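Local coordinates for protein oligogalacturonate-specific porin KdgM (Dickeya dadantii, PDB 4FQE) that forms a monomeric outer-membrane beta-barrel porin specific for oligogalacturonides and is required for full virulence of the bacterium, at residues Leu109-Tyr114 with Tyr132-Asn137. Sequence-based numbering, arbitrary orientation. Where two conformers were deposited one is given.
With C8E ((hydroxyethyloxy)tri(ethyloxy)octane), chain E; C8E ((hydroxyethyloxy)tri(ethyloxy)octane), chain H.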
loop_
_atom_site.group_PDB
_atom_site.type_symbol
_atom_site.label_atom_id
_atom_site.label_comp_id
_atom_site.label_asym_id
_atom_site.label_seq_id
_atom_site.Cartn_x
_atom_site.Cartn_y
_atom_site.Cartn_z
ATOM N N LEU A 109 -5.344 -3.519 10.008
ATOM C CA LEU A 109 -5.177 -4.894 9.651
ATOM C C LEU A 109 -5.995 -5.123 8.374
ATOM O O LEU A 109 -7.137 -4.660 8.255
ATOM C CB LEU A 109 -5.612 -5.819 10.786
ATOM C CG LEU A 109 -5.355 -7.316 10.584
ATOM C CD1 LEU A 109 -3.869 -7.610 10.528
ATOM C CD2 LEU A 109 -6.023 -8.164 11.658
ATOM N N ARG A 110 -5.355 -5.779 7.411
ATOM C CA ARG A 110 -5.979 -6.060 6.113
ATOM C C ARG A 110 -5.920 -7.537 5.828
ATOM O O ARG A 110 -4.852 -8.122 5.905
ATOM C CB ARG A 110 -5.279 -5.293 4.969
ATOM C CG ARG A 110 -5.977 -5.516 3.596
ATOM C CD ARG A 110 -5.267 -4.758 2.470
ATOM N NE ARG A 110 -3.897 -5.259 2.360
ATOM C CZ ARG A 110 -2.941 -4.724 1.619
ATOM N NH1 ARG A 110 -3.194 -3.663 0.847
ATOM N NH2 ARG A 110 -1.724 -5.263 1.653
ATOM N N TYR A 111 -7.072 -8.124 5.475
ATOM C CA TYR A 111 -7.156 -9.483 4.916
ATOM C C TYR A 111 -7.434 -9.375 3.414
ATOM O O TYR A 111 -8.398 -8.741 3.002
ATOM C CB TYR A 111 -8.249 -10.308 5.610
ATOM C CG TYR A 111 -8.499 -11.665 4.974
ATOM C CD1 TYR A 111 -7.505 -12.643 4.940
ATOM C CD2 TYR A 111 -9.722 -11.961 4.408
ATOM C CE1 TYR A 111 -7.738 -13.867 4.348
ATOM C CE2 TYR A 111 -9.963 -13.184 3.806
ATOM C CZ TYR A 111 -8.966 -14.133 3.799
ATOM O OH TYR A 111 -9.247 -15.323 3.183
ATOM N N ARG A 112 -6.535 -9.951 2.614
ATOM C CA ARG A 112 -6.610 -9.854 1.164
ATOM C C ARG A 112 -6.341 -11.210 0.510
ATOM O O ARG A 112 -5.179 -11.544 0.203
ATOM C CB ARG A 112 -5.617 -8.793 0.659
ATOM C CG ARG A 112 -5.654 -8.526 -0.840
ATOM C CD ARG A 112 -4.768 -7.354 -1.243
ATOM N NE ARG A 112 -3.339 -7.643 -1.115
ATOM C CZ ARG A 112 -2.370 -6.823 -1.511
ATOM N NH1 ARG A 112 -2.668 -5.659 -2.066
ATOM N NH2 ARG A 112 -1.097 -7.165 -1.362
ATOM N N PRO A 113 -7.393 -11.984 0.250
ATOM C CA PRO A 113 -7.141 -13.206 -0.468
ATOM C C PRO A 113 -6.720 -12.869 -1.901
ATOM O O PRO A 113 -6.942 -11.744 -2.364
ATOM C CB PRO A 113 -8.480 -13.952 -0.409
ATOM C CG PRO A 113 -9.497 -12.926 -0.134
ATOM C CD PRO A 113 -8.817 -11.836 0.626
ATOM N N TYR A 114 -6.064 -13.806 -2.572
ATOM C CA TYR A 114 -5.727 -13.621 -3.979
ATOM C C TYR A 114 -6.182 -14.851 -4.748
ATOM O O TYR A 114 -6.069 -15.975 -4.282
ATOM C CB TYR A 114 -4.229 -13.296 -4.203
ATOM C CG TYR A 114 -3.225 -14.346 -3.780
ATOM C CD1 TYR A 114 -2.916 -15.423 -4.612
ATOM C CD2 TYR A 114 -2.550 -14.239 -2.568
ATOM C CE1 TYR A 114 -1.981 -16.375 -4.231
ATOM C CE2 TYR A 114 -1.621 -15.192 -2.164
ATOM C CZ TYR A 114 -1.325 -16.242 -3.002
ATOM O OH TYR A 114 -0.402 -17.186 -2.609
ATOM N N TYR A 132 -3.702 -15.981 0.490
ATOM C CA TYR A 132 -4.090 -14.727 1.071
ATOM C C TYR A 132 -2.909 -14.018 1.681
ATOM O O TYR A 132 -1.898 -14.649 2.024
ATOM C CB TYR A 132 -5.187 -14.963 2.119
ATOM C CG TYR A 132 -4.758 -15.733 3.351
ATOM C CD1 TYR A 132 -4.192 -15.072 4.442
ATOM C CD2 TYR A 132 -4.959 -17.102 3.456
ATOM C CE1 TYR A 132 -3.810 -15.760 5.587
ATOM C CE2 TYR A 132 -4.592 -17.799 4.616
ATOM C CZ TYR A 132 -4.018 -17.119 5.662
ATOM O OH TYR A 132 -3.634 -17.779 6.820
ATOM N N THR A 133 -3.028 -12.704 1.796
ATOM C CA THR A 133 -2.149 -11.966 2.687
ATOM C C THR A 133 -2.884 -11.366 3.880
ATOM O O THR A 133 -4.065 -11.029 3.801
ATOM C CB THR A 133 -1.368 -10.876 1.953
ATOM O OG1 THR A 133 -2.284 -9.933 1.393
ATOM C CG2 THR A 133 -0.532 -11.510 0.850
ATOM N N LEU A 134 -2.154 -11.259 4.989
ATOM C CA LEU A 134 -2.627 -10.574 6.177
ATOM C C LEU A 134 -1.540 -9.545 6.506
ATOM O O LEU A 134 -0.365 -9.900 6.733
ATOM C CB LEU A 134 -2.862 -11.575 7.304
ATOM C CG LEU A 134 -3.696 -11.135 8.514
ATOM C CD1 LEU A 134 -5.129 -10.794 8.140
ATOM C CD2 LEU A 134 -3.731 -12.207 9.626
ATOM N N THR A 135 -1.930 -8.277 6.479
ATOM C CA THR A 135 -1.003 -7.161 6.557
ATOM C C THR A 135 -1.401 -6.321 7.754
ATOM O O THR A 135 -2.552 -5.920 7.883
ATOM C CB THR A 135 -1.082 -6.308 5.287
ATOM O OG1 THR A 135 -0.872 -7.145 4.152
ATOM C CG2 THR A 135 -0.013 -5.212 5.304
ATOM N N GLY A 136 -0.475 -6.087 8.655
ATOM C CA GLY A 136 -0.739 -5.168 9.747
ATOM C C GLY A 136 0.159 -3.984 9.593
ATOM O O GLY A 136 1.278 -4.136 9.108
ATOM N N ASN A 137 -0.331 -2.814 10.000
ATOM C CA ASN A 137 0.370 -1.559 9.845
ATOM C C ASN A 137 0.281 -0.763 11.146
ATOM O O ASN A 137 -0.794 -0.681 11.772
ATOM C CB ASN A 137 -0.268 -0.728 8.764
ATOM C CG ASN A 137 -0.022 -1.292 7.380
ATOM O OD1 ASN A 137 -0.786 -2.120 6.890
ATOM N ND2 ASN A 137 1.081 -0.881 6.765
HETATM C C1 C8E E . -10.337 -5.329 11.095
HETATM C C2 C8E E . -11.287 -6.232 10.332
HETATM C C3 C8E E . -10.650 -6.826 9.079
HETATM C C4 C8E E . -9.420 -7.658 9.409
HETATM C C5 C8E E . -9.479 -9.065 8.823
HETATM C C6 C8E E . -10.555 -9.924 9.502
HETATM C C7 C8E E . -10.195 -11.400 9.744
HETATM C C8 C8E E . -8.730 -11.802 9.573
HETATM O O9 C8E E . -8.547 -13.208 9.769
HETATM C C10 C8E E . -7.183 -13.638 9.682
HETATM C C11 C8E E . -7.043 -14.930 8.882
HETATM O O12 C8E E . -5.917 -15.681 9.366
HETATM C C13 C8E E . -6.256 -16.577 10.435
HETATM C C14 C8E E . -5.090 -16.804 11.401
HETATM O O15 C8E E . -4.424 -15.574 11.731
HETATM C C16 C8E E . -3.002 -15.734 11.769
HETATM C C17 C8E E . -2.299 -14.469 12.272
HETATM O O18 C8E E . -0.926 -14.460 11.853
HETATM C C19 C8E E . -0.121 -15.477 12.459
HETATM C C20 C8E E . 0.115 -16.619 11.469
HETATM O O21 C8E E . -0.315 -17.887 11.983
HETATM C C1 C8E H . -11.606 -10.269 1.625
HETATM C C2 C8E H . -13.006 -10.771 1.381
HETATM C C3 C8E H . -13.978 -9.925 2.189
HETATM C C4 C8E H . -13.946 -8.465 1.753
HETATM C C5 C8E H . -15.217 -8.046 1.042
HETATM C C6 C8E H . -15.136 -8.441 -0.425
HETATM C C7 C8E H . -14.851 -7.250 -1.326
HETATM C C8 C8E H . -15.085 -7.603 -2.793
HETATM O O9 C8E H . -16.425 -7.277 -3.171
HETATM C C10 C8E H . -16.742 -7.625 -4.523
HETATM C C11 C8E H . -17.664 -6.560 -5.120
HETATM O O12 C8E H . -16.951 -5.647 -5.953
HETATM C C13 C8E H . -17.578 -4.371 -6.119
HETATM C C14 C8E H . -17.130 -3.405 -5.019
HETATM O O15 C8E H . -16.676 -2.145 -5.537
HETATM C C16 C8E H . -17.083 -0.987 -4.784
HETATM C C17 C8E H . -16.220 -0.741 -3.552
HETATM O O18 C8E H . -16.812 -1.361 -2.402
HETATM C C19 C8E H . -16.102 -2.502 -1.928
HETATM C C20 C8E H . -17.049 -3.673 -1.712
HETATM O O21 C8E H . -16.523 -4.868 -2.300
HETATM O O HOH W 1 -3.157 -7.965 3.257
HETATM O O HOH W 2 -3.019 -10.657 -1.243
#
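Neighbouring antiparallel strands of the KdgM barrel wall meet where R110 pairs with T135 and R112 with T133, the two hydrogen-bonded pairs; R110 N reaches T135 O at 2.8 Å and R112 N reaches T133 O at 2.9 Å. These four side chains share the lumen face. R110 lies alongside T135, and the bend at chi3 (61°) places NE where it donates to water 1; its NH2 donates over 3.2 Å to T135 OG1, which lies 17° out of the guanidinium plane. Water 1 also donates to R110 O and T135 OG1 and bonds T133 OG1; water 2 likewise links NE and O of R112 to T133 OG1. The two guanidiniums lie one over the other, R110 NH2 3.5 Å above the centre of the R112 plane. On the lipid face, the Y111 and Y132 side chains cross at about a right angle, their ring planes 55° apart, with Y111 CE1 3.6 Å from Y132 CB, while L134 CD1 packs on Y111 CB. Two C8E detergent molecules lie against this face: C5 of one is 3.7 Å from Y111 CB, and C1 of the other touches P113 CD. Strand 90-100 flanks 105-116, with Y94 beside both arginines; strand 146-157 flanks 131-142, its E153 hydrogen-bonded to T135 OG1 and weakly paired with R110.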